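Local coordinates for protein type III effector HopA1 (Pseudomonas syringae pv. tomato str. DC3000, PDB 4RSX) that is the C-terminal part of a type III effector of unestablished molecular activity, probably delivered into plant cells by the bacterial secretion system, at residues 136-140 / 168-172; 99-105 / 130-135; 50-55 / 123-128. One frame throughout, in Å; residues are numbered along the deposited sequence.

Interaction 1 of 3, residues 136-140 / 168-172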
loop_
_atom_site.group_PDB
_atom_site.type_symbol
_atom_site.label_atom_id
_atom_site.label_comp_id
_atom_site.label_asym_id
_atom_site.label_seq_id
_atom_site.Cartn_x
_atom_site.Cartn_y
_atom_site.Cartn_z
ATOM N N LYS A 136 -15.367 -6.674 10.145
ATOM C CA LYS A 136 -15.196 -7.517 11.329
ATOM C C LYS A 136 -14.083 -7.056 12.259
ATOM O O LYS A 136 -14.156 -7.277 13.468
ATOM C CB LYS A 136 -14.872 -8.965 10.911
ATOM C CG LYS A 136 -16.026 -9.772 10.291
ATOM C CD LYS A 136 -15.584 -11.228 10.087
ATOM C CE LYS A 136 -16.431 -11.959 9.039
ATOM N NZ LYS A 136 -17.897 -11.855 9.297
ATOM N N GLU A 137 -13.048 -6.437 11.699
ATOM C CA GLU A 137 -11.814 -6.201 12.445
ATOM C C GLU A 137 -11.589 -4.721 12.709
ATOM O O GLU A 137 -11.125 -3.991 11.825
ATOM C CB GLU A 137 -10.620 -6.764 11.663
ATOM C CG GLU A 137 -10.717 -8.253 11.344
ATOM C CD GLU A 137 -10.340 -9.138 12.529
ATOM O OE1 GLU A 137 -9.731 -8.621 13.501
ATOM O OE2 GLU A 137 -10.639 -10.360 12.480
ATOM N N SER A 138 -11.889 -4.279 13.924
ATOM C CA SER A 138 -11.774 -2.870 14.268
ATOM C C SER A 138 -10.335 -2.355 14.297
ATOM O O SER A 138 -10.122 -1.140 14.359
ATOM C CB SER A 138 -12.449 -2.581 15.620
ATOM O OG SER A 138 -13.772 -3.084 15.646
ATOM N N ALA A 139 -9.348 -3.252 14.277
ATOM C CA ALA A 139 -7.959 -2.794 14.151
ATOM C C ALA A 139 -7.722 -2.136 12.786
ATOM O O ALA A 139 -6.833 -1.296 12.640
ATOM C CB ALA A 139 -6.962 -3.926 14.396
ATOM N N ILE A 140 -8.517 -2.507 11.784
ATOM C CA ILE A 140 -8.368 -1.904 10.460
ATOM C C ILE A 140 -9.202 -0.621 10.358
ATOM O O ILE A 140 -10.428 -0.657 10.473
ATOM C CB ILE A 140 -8.792 -2.875 9.351
ATOM C CG1 ILE A 140 -8.075 -4.215 9.520
ATOM C CG2 ILE A 140 -8.462 -2.309 7.989
ATOM C CD1 ILE A 140 -8.464 -5.232 8.466
ATOM N N LYS A 168 -0.007 -8.504 14.187
ATOM C CA LYS A 168 -1.418 -8.280 13.889
ATOM C C LYS A 168 -1.648 -8.359 12.376
ATOM O O LYS A 168 -2.608 -8.976 11.918
ATOM C CB LYS A 168 -1.874 -6.925 14.458
ATOM C CG LYS A 168 -3.356 -6.585 14.251
ATOM C CD LYS A 168 -4.298 -7.572 14.936
ATOM C CE LYS A 168 -5.748 -7.333 14.493
ATOM N NZ LYS A 168 -6.754 -7.969 15.400
ATOM N N ALA A 169 -0.743 -7.756 11.605
ATOM C CA ALA A 169 -0.824 -7.783 10.140
ATOM C C ALA A 169 -0.704 -9.190 9.576
ATOM O O ALA A 169 -1.424 -9.539 8.636
ATOM C CB ALA A 169 0.246 -6.895 9.530
ATOM N N GLU A 170 0.223 -9.985 10.122
ATOM C CA GLU A 170 0.362 -11.388 9.722
ATOM C C GLU A 170 -0.952 -12.141 9.909
ATOM O O GLU A 170 -1.416 -12.834 8.999
ATOM C CB GLU A 170 1.474 -12.088 10.518
ATOM C CG GLU A 170 2.893 -11.693 10.089
ATOM C CD GLU A 170 3.997 -12.419 10.876
ATOM O OE1 GLU A 170 3.757 -12.801 12.047
ATOM O OE2 GLU A 170 5.110 -12.603 10.321
ATOM N N LYS A 171 -1.556 -12.004 11.085
ATOM C CA LYS A 171 -2.830 -12.669 11.348
ATOM C C LYS A 171 -3.922 -12.227 10.373
ATOM O O LYS A 171 -4.654 -13.062 9.850
ATOM C CB LYS A 171 -3.269 -12.440 12.795
ATOM C CG LYS A 171 -2.350 -13.089 13.820
ATOM C CD LYS A 171 -2.869 -12.868 15.239
ATOM C CE LYS A 171 -2.017 -13.602 16.269
ATOM N NZ LYS A 171 -2.598 -13.493 17.645
ATOM N N LEU A 172 -4.027 -10.920 10.123
ATOM C CA LEU A 172 -5.039 -10.421 9.188
ATOM C C LEU A 172 -4.767 -10.901 7.775
ATOM O O LEU A 172 -5.697 -11.182 7.015
ATOM C CB LEU A 172 -5.081 -8.901 9.184
ATOM C CG LEU A 172 -5.619 -8.267 10.455
ATOM C CD1 LEU A 172 -5.429 -6.768 10.352
ATOM C CD2 LEU A 172 -7.082 -8.627 10.682
HETATM O O HOH W 1 -9.234 -6.171 14.862
#

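Interaction 2 of 3, residues 99-105 / 130-135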
loop_
_atom_site.group_PDB
_atom_site.type_symbol
_atom_site.label_atom_id
_atom_site.label_comp_id
_atom_site.label_asym_id
_atom_site.label_seq_id
_atom_site.Cartn_x
_atom_site.Cartn_y
_atom_site.Cartn_z
ATOM N N ILE A 99 -12.321 1.957 1.156
ATOM C CA ILE A 99 -13.346 1.141 1.770
ATOM C C ILE A 99 -13.293 1.445 3.254
ATOM O O ILE A 99 -12.277 1.188 3.903
ATOM C CB ILE A 99 -12.994 -0.328 1.584
ATOM C CG1 ILE A 99 -12.755 -0.622 0.099
ATOM C CG2 ILE A 99 -14.074 -1.222 2.186
ATOM C CD1 ILE A 99 -12.045 -1.965 -0.155
ATOM N N ILE A 100 -14.372 1.996 3.798
ATOM C CA ILE A 100 -14.376 2.446 5.185
ATOM C C ILE A 100 -15.533 1.833 5.967
ATOM O O ILE A 100 -16.593 1.539 5.397
ATOM C CB ILE A 100 -14.481 3.987 5.283
ATOM C CG1 ILE A 100 -15.887 4.453 4.912
ATOM C CG2 ILE A 100 -13.461 4.655 4.373
ATOM C CD1 ILE A 100 -16.003 5.954 4.818
ATOM N N PRO A 101 -15.333 1.634 7.282
ATOM C CA PRO A 101 -16.467 1.209 8.110
ATOM C C PRO A 101 -17.416 2.384 8.242
ATOM O O PRO A 101 -16.954 3.542 8.214
ATOM C CB PRO A 101 -15.828 0.912 9.467
ATOM C CG PRO A 101 -14.606 1.849 9.513
ATOM C CD PRO A 101 -14.109 1.876 8.072
ATOM N N LYS A 102 -18.709 2.083 8.364
ATOM C CA LYS A 102 -19.756 3.083 8.564
ATOM C C LYS A 102 -19.415 4.018 9.727
ATOM O O LYS A 102 -19.546 5.243 9.626
ATOM C CB LYS A 102 -21.084 2.354 8.817
ATOM C CG LYS A 102 -22.299 3.235 9.079
ATOM C CD LYS A 102 -23.532 2.348 9.289
ATOM C CE LYS A 102 -24.712 3.116 9.882
ATOM N NZ LYS A 102 -25.728 2.182 10.465
ATOM N N HIS A 103 -18.961 3.440 10.832
ATOM C CA HIS A 103 -18.545 4.250 11.967
ATOM C C HIS A 103 -17.031 4.392 11.981
ATOM O O HIS A 103 -16.306 3.436 12.243
ATOM C CB HIS A 103 -19.061 3.655 13.278
ATOM C CG HIS A 103 -20.553 3.550 13.335
ATOM N ND1 HIS A 103 -21.380 4.657 13.342
ATOM C CD2 HIS A 103 -21.373 2.471 13.368
ATOM C CE1 HIS A 103 -22.639 4.263 13.387
ATOM N NE2 HIS A 103 -22.665 2.943 13.404
ATOM N N GLU A 104 -16.575 5.607 11.696
ATOM C CA GLU A 104 -15.154 5.934 11.608
ATOM C C GLU A 104 -14.330 5.424 12.794
ATOM O O GLU A 104 -14.752 5.532 13.940
ATOM C CB GLU A 104 -14.976 7.454 11.465
ATOM C CG GLU A 104 -13.526 7.909 11.401
ATOM C CD GLU A 104 -13.389 9.374 11.067
ATOM O OE1 GLU A 104 -13.056 9.683 9.904
ATOM O OE2 GLU A 104 -13.610 10.217 11.962
ATOM N N ARG A 105 -13.155 4.872 12.500
ATOM C CA ARG A 105 -12.225 4.420 13.530
ATOM C C ARG A 105 -11.015 5.352 13.573
ATOM O O ARG A 105 -10.426 5.641 12.537
ATOM C CB ARG A 105 -11.807 2.974 13.246
ATOM C CG ARG A 105 -13.006 2.027 13.162
ATOM C CD ARG A 105 -12.640 0.649 12.649
ATOM N NE ARG A 105 -13.824 -0.212 12.561
ATOM C CZ ARG A 105 -13.958 -1.233 11.719
ATOM N NH1 ARG A 105 -12.964 -1.545 10.884
ATOM N NH2 ARG A 105 -15.086 -1.947 11.719
ATOM N N MET A 130 -11.766 -7.767 1.412
ATOM C CA MET A 130 -11.284 -6.624 2.192
ATOM C C MET A 130 -12.436 -5.961 2.940
ATOM O O MET A 130 -12.307 -5.632 4.120
ATOM C CB MET A 130 -10.566 -5.607 1.295
ATOM C CG MET A 130 -9.197 -6.087 0.824
ATOM S SD MET A 130 -8.490 -5.014 -0.448
ATOM C CE MET A 130 -8.161 -3.559 0.553
ATOM N N ALA A 131 -13.565 -5.780 2.258
ATOM C CA ALA A 131 -14.744 -5.182 2.886
ATOM C C ALA A 131 -15.247 -6.023 4.072
ATOM O O ALA A 131 -15.571 -5.489 5.145
ATOM C CB ALA A 131 -15.852 -4.976 1.861
ATOM N N THR A 132 -15.309 -7.335 3.883
ATOM C CA THR A 132 -15.738 -8.218 4.961
ATOM C C THR A 132 -14.777 -8.081 6.153
ATOM O O THR A 132 -15.202 -7.887 7.298
ATOM C CB THR A 132 -15.790 -9.677 4.490
ATOM O OG1 THR A 132 -16.650 -9.769 3.351
ATOM C CG2 THR A 132 -16.309 -10.599 5.597
ATOM N N LEU A 133 -13.484 -8.154 5.869
ATOM C CA LEU A 133 -12.462 -8.114 6.908
ATOM C C LEU A 133 -12.528 -6.775 7.649
ATOM O O LEU A 133 -12.467 -6.736 8.885
ATOM C CB LEU A 133 -11.079 -8.357 6.295
ATOM C CG LEU A 133 -9.954 -8.782 7.249
ATOM C CD1 LEU A 133 -10.348 -10.042 8.020
ATOM C CD2 LEU A 133 -8.622 -8.999 6.508
ATOM N N ILE A 134 -12.680 -5.684 6.902
ATOM C CA ILE A 134 -12.815 -4.371 7.531
ATOM C C ILE A 134 -14.071 -4.302 8.399
ATOM O O ILE A 134 -14.053 -3.709 9.482
ATOM C CB ILE A 134 -12.805 -3.243 6.482
ATOM C CG1 ILE A 134 -11.409 -3.158 5.846
ATOM C CG2 ILE A 134 -13.205 -1.896 7.103
ATOM C CD1 ILE A 134 -11.381 -2.467 4.499
ATOM N N GLY A 135 -15.161 -4.917 7.940
ATOM C CA GLY A 135 -16.372 -4.956 8.747
ATOM C C GLY A 135 -16.154 -5.594 10.115
ATOM O O GLY A 135 -16.686 -5.105 11.125
#

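Interaction 3 of 3, residues 50-55 / 123-128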
loop_
_atom_site.group_PDB
_atom_site.type_symbol
_atom_site.label_atom_id
_atom_site.label_comp_id
_atom_site.label_asym_id
_atom_site.label_seq_id
_atom_site.Cartn_x
_atom_site.Cartn_y
_atom_site.Cartn_z
ATOM N N GLU A 50 -17.513 -5.078 -13.867
ATOM C CA GLU A 50 -17.923 -5.906 -12.730
ATOM C C GLU A 50 -17.329 -5.331 -11.433
ATOM O O GLU A 50 -17.971 -5.328 -10.374
ATOM C CB GLU A 50 -17.470 -7.365 -12.949
ATOM C CG GLU A 50 -17.833 -8.333 -11.809
ATOM C CD GLU A 50 -17.070 -9.667 -11.884
ATOM O OE1 GLU A 50 -16.190 -9.815 -12.763
ATOM O OE2 GLU A 50 -17.343 -10.570 -11.054
ATOM N N PHE A 51 -16.104 -4.825 -11.533
ATOM C CA PHE A 51 -15.432 -4.230 -10.385
ATOM C C PHE A 51 -16.208 -3.007 -9.877
ATOM O O PHE A 51 -16.552 -2.920 -8.695
ATOM C CB PHE A 51 -13.993 -3.848 -10.755
ATOM C CG PHE A 51 -13.185 -3.368 -9.591
ATOM C CD1 PHE A 51 -12.458 -4.270 -8.820
ATOM C CD2 PHE A 51 -13.167 -2.024 -9.246
ATOM C CE1 PHE A 51 -11.724 -3.839 -7.728
ATOM C CE2 PHE A 51 -12.425 -1.583 -8.151
ATOM C CZ PHE A 51 -11.709 -2.490 -7.389
ATOM N N LEU A 52 -16.497 -2.066 -10.773
ATOM C CA LEU A 52 -17.271 -0.881 -10.392
ATOM C C LEU A 52 -18.637 -1.257 -9.831
ATOM O O LEU A 52 -19.087 -0.690 -8.835
ATOM C CB LEU A 52 -17.425 0.075 -11.576
ATOM C CG LEU A 52 -16.097 0.617 -12.081
ATOM C CD1 LEU A 52 -16.322 1.632 -13.167
ATOM C CD2 LEU A 52 -15.310 1.221 -10.925
ATOM N N HIS A 53 -19.297 -2.230 -10.452
ATOM C CA HIS A 53 -20.615 -2.628 -9.964
ATOM C C HIS A 53 -20.555 -3.253 -8.573
ATOM O O HIS A 53 -21.513 -3.163 -7.803
ATOM C CB HIS A 53 -21.351 -3.524 -10.976
ATOM C CG HIS A 53 -22.081 -2.742 -12.024
ATOM N ND1 HIS A 53 -23.372 -2.288 -11.848
ATOM C CD2 HIS A 53 -21.685 -2.293 -13.242
ATOM C CE1 HIS A 53 -23.747 -1.609 -12.921
ATOM N NE2 HIS A 53 -22.743 -1.596 -13.779
ATOM N N THR A 54 -19.423 -3.864 -8.247
ATOM C CA THR A 54 -19.260 -4.498 -6.943
ATOM C C THR A 54 -19.047 -3.438 -5.879
ATOM O O THR A 54 -19.589 -3.544 -4.781
ATOM C CB THR A 54 -18.067 -5.450 -6.948
ATOM O OG1 THR A 54 -18.309 -6.484 -7.909
ATOM C CG2 THR A 54 -17.860 -6.071 -5.564
ATOM N N LEU A 55 -18.243 -2.428 -6.214
ATOM C CA LEU A 55 -18.050 -1.275 -5.336
ATOM C C LEU A 55 -19.414 -0.709 -4.924
ATOM O O LEU A 55 -19.689 -0.550 -3.732
ATOM C CB LEU A 55 -17.210 -0.193 -6.025
ATOM C CG LEU A 55 -15.715 -0.435 -6.261
ATOM C CD1 LEU A 55 -15.027 0.823 -6.806
ATOM C CD2 LEU A 55 -15.022 -0.910 -4.986
ATOM N N ALA A 123 -9.183 -9.034 -8.613
ATOM C CA ALA A 123 -9.322 -7.793 -7.839
ATOM C C ALA A 123 -10.679 -7.665 -7.154
ATOM O O ALA A 123 -10.757 -7.307 -5.971
ATOM C CB ALA A 123 -9.039 -6.583 -8.704
ATOM N N THR A 124 -11.744 -7.978 -7.885
ATOM C CA THR A 124 -13.096 -7.872 -7.356
ATOM C C THR A 124 -13.279 -8.778 -6.140
ATOM O O THR A 124 -13.788 -8.349 -5.100
ATOM C CB THR A 124 -14.137 -8.194 -8.452
ATOM O OG1 THR A 124 -14.070 -7.185 -9.469
ATOM C CG2 THR A 124 -15.532 -8.206 -7.890
ATOM N N GLN A 125 -12.864 -10.030 -6.274
ATOM C CA GLN A 125 -12.900 -10.968 -5.157
ATOM C C GLN A 125 -12.115 -10.438 -3.959
ATOM O O GLN A 125 -12.585 -10.520 -2.821
ATOM C CB GLN A 125 -12.335 -12.332 -5.575
ATOM C CG GLN A 125 -13.300 -13.220 -6.330
ATOM C CD GLN A 125 -12.906 -14.691 -6.267
ATOM O OE1 GLN A 125 -12.784 -15.359 -7.295
ATOM N NE2 GLN A 125 -12.721 -15.204 -5.056
ATOM N N LEU A 126 -10.915 -9.916 -4.205
ATOM C CA LEU A 126 -10.110 -9.375 -3.107
ATOM C C LEU A 126 -10.852 -8.232 -2.426
ATOM O O LEU A 126 -10.881 -8.149 -1.187
ATOM C CB LEU A 126 -8.749 -8.890 -3.608
ATOM C CG LEU A 126 -7.870 -8.164 -2.583
ATOM C CD1 LEU A 126 -7.611 -9.065 -1.396
ATOM C CD2 LEU A 126 -6.554 -7.743 -3.209
ATOM N N THR A 127 -11.471 -7.368 -3.235
ATOM C CA THR A 127 -12.135 -6.182 -2.695
ATOM C C THR A 127 -13.270 -6.596 -1.756
ATOM O O THR A 127 -13.444 -6.017 -0.680
ATOM C CB THR A 127 -12.646 -5.261 -3.819
ATOM O OG1 THR A 127 -11.520 -4.759 -4.548
ATOM C CG2 THR A 127 -13.416 -4.077 -3.246
ATOM N N ARG A 128 -14.013 -7.621 -2.162
ATOM C CA ARG A 128 -15.068 -8.193 -1.334
ATOM C C ARG A 128 -14.515 -8.703 -0.011
ATOM O O ARG A 128 -15.086 -8.448 1.047
ATOM C CB ARG A 128 -15.739 -9.360 -2.071
ATOM C CG ARG A 128 -16.528 -8.961 -3.315
ATOM C CD ARG A 128 -17.459 -10.100 -3.757
ATOM N NE ARG A 128 -17.980 -9.875 -5.103
ATOM C CZ ARG A 128 -19.221 -9.467 -5.369
ATOM N NH1 ARG A 128 -20.080 -9.251 -4.375
ATOM N NH2 ARG A 128 -19.604 -9.283 -6.632
HETATM O O HOH W 2 -13.933 -8.032 -11.979
#

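Interaction 1 of 3, residues 136-140 / 168-172
A type I beta turn from E137 to I140 links the end of helix 123-136 to strand 140-146 in the antiparallel sheet of this alpha/beta fold, and helix 166-180 packs against it through L172 and K168, which lie one helical turn apart on the same face. The turn is closed by I140 N donating to E137 O at 3.0 Å. L172 has the most surface covered. Its CD1 approaches I140 CG1 at 3.8 Å, while its CD2 lies 3.7 Å from E137 CG, so one leucine bridges the first strand residue and the aliphatic part of the glutamate. I140 itself continues inward to L133 and I134, tying this leucine to the layer between helix and sheet. K168 extends toward the beta turn, its CE resting on A139 CB at 3.6 Å. The ammonium group ends at E137, where OE1 and K168 NZ form a rather long salt bridge of 3.6 Å. E137 therefore works in two ways, apolar near its CG and charged at its tip. At the root of the lysine, K168 N is hydrogen-bonded to D165 OD1. One water completes the polar side: it donates to E137 OE1 at 2.8 Å and accepts from K168 NZ at 3.1 Å and from A139 N at 3.0 Å.

Interaction 2 of 3, residues 99-105 / 130-135
Helix 130-135 lies over strand 99-101 nearly along its direction: the short axes come within 8.3 Å and cross at -23°, helix-on-sheet packing within this alpha/beta fold. The first residue to engage is M130, whose CB touches I99 CD1 at 4.2 Å. A131 follows, with I99 CG2 4.1 Å from A131 CA and 4.2 Å from A131 CB. T132 and L133 turn to other sides of the helix. I134 then does most of the work. Its CD1 meets I99 CG2 at 3.8 Å and its CG2 meets P101 CD at 4.0 Å, while its carbonyl takes both ends of the R105 guanidinium, with NH1 donating to I134 O at 2.8 Å and NH2 donating to the same I134 O at 3.0 Å. R105 is thus brought round by the loop after the strand to the C-terminal end of the helix, where the last main-chain carbonyls have no helical NH to accept from; its NH1 also bonds to I140 O. At G135 the backbones are nearest, P101 CA to G135 CA being 6.2 Å, and G135 O lies near the guanidinium plane, 3.6 Å from R105 NH2, without a hydrogen bond. Around this contact, I99 is paired by backbone hydrogen bonds with G143 of strand 140-146 and touches I64 of strand 64-68. M130 and I134 spread further over the sheet to L160 of strand 158-162, and L133 packs against L176 and M179 of helix 166-180.

Interaction 3 of 3, residues 50-55 / 123-128
The F51 ring reaches over the start of helix 123-136, overlapping A123, T124 and T127. T124 OG1 lies 3.4 Å from both F51 CA and, at the ring edge, F51 CD1; F51 CE1 is 3.3 Å from T127 OG1 and 4.0 Å from A123 CB. F51 CA and T124 CA are 5.3 Å apart. The two helical segments run almost parallel, 14° between their axes and 9.6 Å at closest approach, and both touch the antiparallel sheet: F51 and T127 share V145, and L55 reaches Y97. Two threonines turn their hydroxyls back on their own helices, T54 OG1 donating to E50 O at 2.7 Å and T127 OG1 to A123 O at 3.0 Å. T54 OG1 also lies 3.3 Å from T124 CG2 and from R128 NH2, the latter at an angle too poor for a hydrogen bond; T54 CG2 lies over one face of the R128 guanidinium. A water accepts from T124 OG1 at 2.7 Å and donates to E50 OE1 at 3.0 Å.

How the interactions relate
Helix 123-136 unites the set: interaction 3 uses its first turns, interaction 2 its later ones, and interaction 1 begins at its last residue. Interaction 2 is buried and chiefly aliphatic, with an arginine at its end. Interaction 3 is also buried but joins helix to helix through threonines and an aromatic ring, with E50 and R128 at its solvent-exposed edge. Interaction 1 is partly buried and mixes leucine packing with a water-bridged salt bridge between E137 and K168. Interactions 2 and 3 touch where I99 CD1 lies 4.0 Å from T127 CG2. R105 spans interactions 1 and 2, reaching both I140 O and I134 O, whereas the nearest atoms of interactions 1 and 3 are about 9 Å apart.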